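Uncharacterized protein (Pseudomonas fluorescens, PDB 5V00) is of unknown biochemical function but is a bicupin involved in histidine utilization that may bind a small ligand. Local coordinates at residues G58-S61 against Q67-I70; M22-G27 against S50-G55. One frame throughout, in Å; residues are numbered along the deposited sequence.

Contact 1: G58-S61 against Q67-I70; sequences GGFS and QRVI. With FMT (formic acid), chain I.
F60 and R68 meet most closely at CD2 of the ring and NH1 of the guanidinium, 3.9 Å apart in an oblique approach. A formate, probably from the crystallisation liquor, is what really joins them. Its carbon lies 3.5 Å above the F60 ring plane, over the ring centre, and at the same time at the edge of the R68 guanidinium, in plane. R68 NH1 donates to FMT O2 at 3.0 Å, and NH2 to FMT O1 at 3.0 Å, each with an N-H...O angle of 155°; a second bond from NH2 to O2 is weak. Two donors on two acceptors fix the anion in a forked grip, and N117 ND2 adds another bond. NH1 also donates to a water at 2.8 Å, which in turn donates to S61 O at 2.6 Å, so a single water connects guanidinium and backbone. With a leucine in place of F60 the flat face against the formate is gone, and the anion would probably be freer to shift within its grip. The two segments belong to the two facing sheets of a cupin β-barrel: 58-59 pairs with 104-108, whereas 67-70 runs between 113-120 and 96-99. The R68 side chain, bent at chi3 (58°), brings NH1 and NH2 to the formate. I70 touches the ring's edge, CD1 near the ring plane and 4.3 Å from F60 CE2. Further out, V104 and C106 pack on F60, and F63 and F98 on R68.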
ATOM      1  N   GLY B  58      15.894 -22.336 -10.778  1.00 31.05           N
ATOM      2  CA  GLY B  58      14.758 -22.955 -11.366  1.00 36.74           C
ATOM      3  C   GLY B  58      13.984 -22.010 -12.262  1.00 37.21           C
ATOM      4  O   GLY B  58      14.403 -20.863 -12.535  1.00 33.06           O
ATOM      5  N   GLY B  59      12.826 -22.472 -12.675  1.00 32.91           N
ATOM      6  CA  GLY B  59      11.971 -21.832 -13.644  1.00 33.32           C
ATOM      7  C   GLY B  59      11.173 -20.717 -12.983  1.00 34.32           C
ATOM      8  O   GLY B  59      10.864 -20.765 -11.809  1.00 36.03           O
ATOM      9  N   PHE B  60      10.824 -19.713 -13.779  1.00 33.51           N
ATOM     10  CA  PHE B  60       9.905 -18.643 -13.324  1.00 35.00           C
ATOM     11  C   PHE B  60       8.537 -19.015 -13.816  1.00 27.77           C
ATOM     12  O   PHE B  60       8.372 -19.554 -14.929  1.00 31.56           O
ATOM     13  CB  PHE B  60      10.298 -17.315 -14.035  1.00 30.33           C
ATOM     14  CG  PHE B  60      11.503 -16.617 -13.430  1.00 30.76           C
ATOM     15  CD1 PHE B  60      12.224 -17.154 -12.349  1.00 27.80           C
ATOM     16  CD2 PHE B  60      11.901 -15.341 -13.930  1.00 32.99           C
ATOM     17  CE1 PHE B  60      13.296 -16.507 -11.795  1.00 30.32           C
ATOM     18  CE2 PHE B  60      12.991 -14.690 -13.330  1.00 29.06           C
ATOM     19  CZ  PHE B  60      13.664 -15.272 -12.283  1.00 29.82           C
ATOM     20  N   SER B  61       7.512 -18.519 -13.130  1.00 31.52           N
ATOM     21  CA  SER B  61       6.174 -18.530 -13.730  1.00 31.74           C
ATOM     22  C   SER B  61       6.085 -17.677 -14.935  1.00 32.33           C
ATOM     23  O   SER B  61       6.788 -16.681 -15.060  1.00 33.68           O
ATOM     24  CB  SER B  61       5.120 -17.967 -12.743  1.00 38.50           C
ATOM     25  OG  SER B  61       5.097 -18.672 -11.542  1.00 40.05           O
ATOM     26  N   GLN B  67       4.126  -7.531 -19.987  1.00 22.33           N
ATOM     27  CA  GLN B  67       5.558  -7.184 -20.165  1.00 23.54           C
ATOM     28  C   GLN B  67       6.223  -7.151 -18.804  1.00 24.66           C
ATOM     29  O   GLN B  67       5.675  -6.602 -17.857  1.00 22.86           O
ATOM     30  CB  GLN B  67       5.695  -5.820 -20.854  1.00 21.87           C
ATOM     31  CG  GLN B  67       7.098  -5.278 -20.950  1.00 21.71           C
ATOM     32  CD  GLN B  67       7.885  -6.045 -22.034  1.00 26.87           C
ATOM     33  OE1 GLN B  67       7.427  -6.160 -23.157  1.00 27.33           O
ATOM     34  NE2 GLN B  67       9.081  -6.494 -21.698  1.00 24.01           N
ATOM     35  N   ARG B  68       7.459  -7.651 -18.689  1.00 18.97           N
ATOM     36  CA  ARG B  68       8.213  -7.629 -17.440  1.00 20.88           C
ATOM     37  C   ARG B  68       9.496  -6.835 -17.605  1.00 20.42           C
ATOM     38  O   ARG B  68      10.075  -6.800 -18.699  1.00 21.01           O
ATOM     39  CB  ARG B  68       8.576  -9.011 -16.985  1.00 20.72           C
ATOM     40  CG  ARG B  68       7.361  -9.923 -16.754  1.00 21.57           C
ATOM     41  CD  ARG B  68       7.687 -11.172 -16.004  1.00 22.74           C
ATOM     42  NE  ARG B  68       8.286 -10.944 -14.695  1.00 21.03           N
ATOM     43  CZ  ARG B  68       8.634 -11.865 -13.818  1.00 23.96           C
ATOM     44  NH1 ARG B  68       8.647 -13.201 -14.125  1.00 24.26           N
ATOM     45  NH2 ARG B  68       9.126 -11.469 -12.702  1.00 22.88           N
ATOM     46  N   VAL B  69       9.883  -6.131 -16.538  1.00 19.55           N
ATOM     47  CA  VAL B  69      11.216  -5.586 -16.457  1.00 20.21           C
ATOM     48  C   VAL B  69      11.707  -5.914 -15.068  1.00 22.24           C
ATOM     49  O   VAL B  69      11.142  -5.470 -14.042  1.00 19.68           O
ATOM     50  CB  VAL B  69      11.298  -4.047 -16.716  1.00 20.32           C
ATOM     51  CG1 VAL B  69      12.785  -3.613 -16.752  1.00 20.97           C
ATOM     52  CG2 VAL B  69      10.573  -3.671 -17.995  1.00 23.48           C
ATOM     53  N   ILE B  70      12.836  -6.613 -14.973  1.00 20.31           N
ATOM     54  CA  ILE B  70      13.372  -7.009 -13.689  1.00 18.92           C
ATOM     55  C   ILE B  70      14.804  -6.474 -13.514  1.00 20.02           C
ATOM     56  O   ILE B  70      15.488  -6.217 -14.491  1.00 19.93           O
ATOM     57  CB  ILE B  70      13.340  -8.553 -13.466  1.00 21.81           C
ATOM     58  CG1 ILE B  70      14.393  -9.261 -14.289  1.00 22.52           C
ATOM     59  CG2 ILE B  70      11.946  -9.136 -13.787  1.00 21.94           C
ATOM     60  CD1 ILE B  70      14.405 -10.744 -14.042  1.00 24.20           C
TER
HETATM   61  C   FMT I 201      10.319 -14.206 -10.756  1.00 32.62           C
HETATM   62  O1  FMT I 201      10.652 -12.993 -10.683  1.00 26.89           O
HETATM   63  O2  FMT I 201       9.228 -14.563 -11.476  1.00 28.97           O
HETATM   64  O   HOH W   1       7.464 -14.499 -16.341  1.00 28.08           O

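Contact 2: M22-G27 against S50-G55; sequences MPWKNG and SIADIG
W24 meets the strand 50-54 with the six-membered end of its indole, whose CZ2 and CH2 lie against A52, D53 and I54. The setting is a cupin-type β-barrel: 21-23, 29-36 and 47-54 form an antiparallel meander, and the loop after the edge strand 21-23 lets the indole span the middle strand to reach the third. The side chain starts at CB with its CG anti to the carbonyl carbon, beside the backbone N (chi1 -68°), a rotamer that carries the ring toward 50-55. Along the pyrrole side, NE1 makes its hydrogen bond to T31 OG1 on the intervening strand, which satisfies this polar atom and helps fix the rotation of the indole. Farther out, CZ2 passes A52 CB at 4.2 Å, with the methyl at the ring edge and near its plane. The same CZ2 is 3.8 Å from D53 O, and that carbonyl oxygen stands 3.7 Å above the ring plane, nearer the ring's margin than its centre, so the contact with D53 is made by its backbone. At the tip, CH2 lies 4.0 Å from I54 CG1; here the isoleucine branch meets the ring at a slant, apolar against apolar. The D53 carboxylate takes no part in this packing; OD1 pairs with R114 and OD2 with R21, both as salt bridges. On the turn side, W24 begins a type I β turn closed by G27 N donating to W24 O at 3.2 Å. N26 within that turn accepts a bond from G28 N through OD1, and the same OD1 lies in the indole plane, 3.8 Å from W24 CE3 at the ring edge.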
ATOM      1  N   MET B  22       5.825 -13.103   1.292  1.00 31.27           N
ATOM      2  CA  MET B  22       4.994 -14.284   0.976  1.00 35.84           C
ATOM      3  C   MET B  22       5.741 -15.403   0.178  1.00 36.52           C
ATOM      4  O   MET B  22       6.070 -15.213  -1.021  1.00 34.42           O
ATOM      5  CB  MET B  22       3.832 -13.822   0.207  1.00 33.22           C
ATOM      6  CG  MET B  22       2.934 -13.016   1.160  1.00 39.88           C
ATOM      7  SD  MET B  22       1.302 -12.983   0.505  1.00 41.43           S
ATOM      8  CE  MET B  22       0.943 -11.433   1.279  1.00 47.58           C
ATOM      9  N   PRO B  23       6.042 -16.532   0.847  1.00 49.66           N
ATOM     10  CA  PRO B  23       6.707 -17.656   0.142  1.00 48.35           C
ATOM     11  C   PRO B  23       6.031 -18.067  -1.132  1.00 46.08           C
ATOM     12  O   PRO B  23       4.810 -17.993  -1.254  1.00 46.94           O
ATOM     13  CB  PRO B  23       6.688 -18.745   1.193  1.00 50.86           C
ATOM     14  CG  PRO B  23       7.038 -17.970   2.420  1.00 60.47           C
ATOM     15  CD  PRO B  23       6.162 -16.722   2.310  1.00 55.05           C
ATOM     16  N   TRP B  24       6.820 -18.440  -2.137  1.00 45.37           N
ATOM     17  CA  TRP B  24       6.222 -18.897  -3.411  1.00 45.19           C
ATOM     18  C   TRP B  24       5.593 -20.302  -3.181  1.00 51.28           C
ATOM     19  O   TRP B  24       6.052 -21.043  -2.285  1.00 48.45           O
ATOM     20  CB  TRP B  24       7.279 -19.034  -4.470  1.00 44.91           C
ATOM     21  CG  TRP B  24       7.864 -17.796  -4.900  1.00 47.97           C
ATOM     22  CD1 TRP B  24       7.382 -16.514  -4.688  1.00 46.21           C
ATOM     23  CD2 TRP B  24       9.018 -17.671  -5.710  1.00 49.31           C
ATOM     24  NE1 TRP B  24       8.188 -15.616  -5.317  1.00 45.48           N
ATOM     25  CE2 TRP B  24       9.210 -16.287  -5.948  1.00 46.48           C
ATOM     26  CE3 TRP B  24       9.936 -18.596  -6.245  1.00 43.81           C
ATOM     27  CZ2 TRP B  24      10.278 -15.804  -6.703  1.00 44.94           C
ATOM     28  CZ3 TRP B  24      10.990 -18.123  -6.976  1.00 47.58           C
ATOM     29  CH2 TRP B  24      11.169 -16.726  -7.199  1.00 49.26           C
ATOM     30  N   LYS B  25       4.554 -20.636  -3.939  1.00 58.00           N
ATOM     31  CA  LYS B  25       3.968 -21.994  -3.837  1.00 66.48           C
ATOM     32  C   LYS B  25       5.089 -23.068  -3.814  1.00 66.65           C
ATOM     33  O   LYS B  25       5.220 -23.815  -2.839  1.00 62.54           O
ATOM     34  CB  LYS B  25       2.974 -22.227  -4.974  1.00 69.44           C
ATOM     35  CG  LYS B  25       1.538 -21.892  -4.597  1.00 77.26           C
ATOM     36  CD  LYS B  25       0.925 -23.028  -3.768  1.00 86.89           C
ATOM     37  CE  LYS B  25      -0.405 -22.665  -3.112  1.00 91.95           C
ATOM     38  NZ  LYS B  25      -0.263 -21.572  -2.106  1.00 91.93           N
ATOM     39  N   ASN B  26       5.962 -23.027  -4.827  1.00 64.48           N
ATOM     40  CA  ASN B  26       7.062 -23.997  -5.012  1.00 68.35           C
ATOM     41  C   ASN B  26       8.233 -24.056  -3.987  1.00 67.56           C
ATOM     42  O   ASN B  26       9.118 -24.906  -4.139  1.00 74.24           O
ATOM     43  CB  ASN B  26       7.695 -23.799  -6.404  1.00 72.23           C
ATOM     44  CG  ASN B  26       8.770 -22.659  -6.447  1.00 71.80           C
ATOM     45  OD1 ASN B  26       9.355 -22.214  -5.402  1.00 50.17           O
ATOM     46  ND2 ASN B  26       9.078 -22.223  -7.674  1.00 63.55           N
ATOM     47  N   GLY B  27       8.318 -23.150  -3.015  1.00 54.42           N
ATOM     48  CA  GLY B  27       9.422 -23.185  -2.014  1.00 50.24           C
ATOM     49  C   GLY B  27      10.769 -22.538  -2.421  1.00 49.66           C
ATOM     50  O   GLY B  27      11.684 -22.394  -1.598  1.00 50.16           O
ATOM     51  N   SER B  50       6.981  -5.205  -7.199  1.00 19.69           N
ATOM     52  CA  SER B  50       7.302  -6.118  -6.113  1.00 21.48           C
ATOM     53  C   SER B  50       8.805  -6.342  -5.982  1.00 22.31           C
ATOM     54  O   SER B  50       9.551  -5.957  -6.851  1.00 20.33           O
ATOM     55  CB  SER B  50       6.593  -7.471  -6.307  1.00 22.96           C
ATOM     56  OG  SER B  50       7.008  -8.145  -7.493  1.00 23.40           O
ATOM     57  N   ILE B  51       9.200  -6.986  -4.922  1.00 20.16           N
ATOM     58  CA  ILE B  51      10.558  -7.479  -4.778  1.00 21.51           C
ATOM     59  C   ILE B  51      10.443  -9.016  -4.689  1.00 25.05           C
ATOM     60  O   ILE B  51       9.721  -9.558  -3.820  1.00 22.11           O
ATOM     61  CB  ILE B  51      11.223  -6.915  -3.574  1.00 23.80           C
ATOM     62  CG1 ILE B  51      11.367  -5.398  -3.640  1.00 20.78           C
ATOM     63  CG2 ILE B  51      12.667  -7.494  -3.462  1.00 24.62           C
ATOM     64  CD1 ILE B  51      11.858  -4.746  -2.371  1.00 24.21           C
ATOM     65  N   ALA B  52      11.251  -9.729  -5.469  1.00 23.84           N
ATOM     66  CA  ALA B  52      11.262 -11.217  -5.482  1.00 24.77           C
ATOM     67  C   ALA B  52      12.551 -11.648  -4.888  1.00 27.46           C
ATOM     68  O   ALA B  52      13.598 -11.099  -5.237  1.00 26.46           O
ATOM     69  CB  ALA B  52      11.125 -11.733  -6.888  1.00 27.21           C
ATOM     70  N   ASP B  53      12.514 -12.532  -3.875  1.00 25.18           N
ATOM     71  CA  ASP B  53      13.698 -13.198  -3.333  1.00 28.61           C
ATOM     72  C   ASP B  53      13.811 -14.531  -4.053  1.00 30.00           C
ATOM     73  O   ASP B  53      12.858 -15.334  -3.960  1.00 28.17           O
ATOM     74  CB  ASP B  53      13.525 -13.519  -1.853  1.00 31.40           C
ATOM     75  CG  ASP B  53      13.827 -12.332  -0.970  1.00 38.69           C
ATOM     76  OD1 ASP B  53      13.446 -11.194  -1.332  1.00 45.32           O
ATOM     77  OD2 ASP B  53      14.473 -12.479   0.060  1.00 47.72           O
ATOM     78  N   ILE B  54      14.908 -14.756  -4.775  1.00 31.43           N
ATOM     79  CA  ILE B  54      15.100 -15.978  -5.524  1.00 32.95           C
ATOM     80  C   ILE B  54      16.099 -16.775  -4.741  1.00 32.73           C
ATOM     81  O   ILE B  54      17.234 -16.354  -4.547  1.00 29.88           O
ATOM     82  CB  ILE B  54      15.600 -15.717  -6.948  1.00 30.97           C
ATOM     83  CG1 ILE B  54      14.618 -14.725  -7.633  1.00 34.03           C
ATOM     84  CG2 ILE B  54      15.599 -17.003  -7.719  1.00 29.67           C
ATOM     85  CD1 ILE B  54      15.041 -14.286  -8.991  1.00 40.68           C
ATOM     86  N   GLY B  55      15.641 -17.890  -4.177  1.00 36.11           N
ATOM     87  CA  GLY B  55      16.526 -18.646  -3.236  1.00 34.40           C
ATOM     88  C   GLY B  55      17.084 -19.922  -3.892  1.00 29.26           C
ATOM     89  O   GLY B  55      18.032 -20.473  -3.378  1.00 36.75           O
TER

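In the fold
Both contacts are partly buried, contact 1 nearer the centre of the chain (about 12 Å between centres, against about 15 Å for contact 2). Contact 2 packs the loop after edge strand 21-23 onto strand 47-54 of the six-stranded sheet; contact 1 joins that sheet to the four-stranded one across the barrel interior, in this crystal largely through a bound formate, a water and one apolar F60-I70 touch. Their centres lie about 12 Å apart, and they touch directly where F60 CZ packs on I54 CD1 at 3.7 Å. A52 supplies a second link, its CB 4.0 Å from O1 of the formate held by R68. The formate lying between R68, F60 and A52 is consistent with a pocket that both contacts help to line.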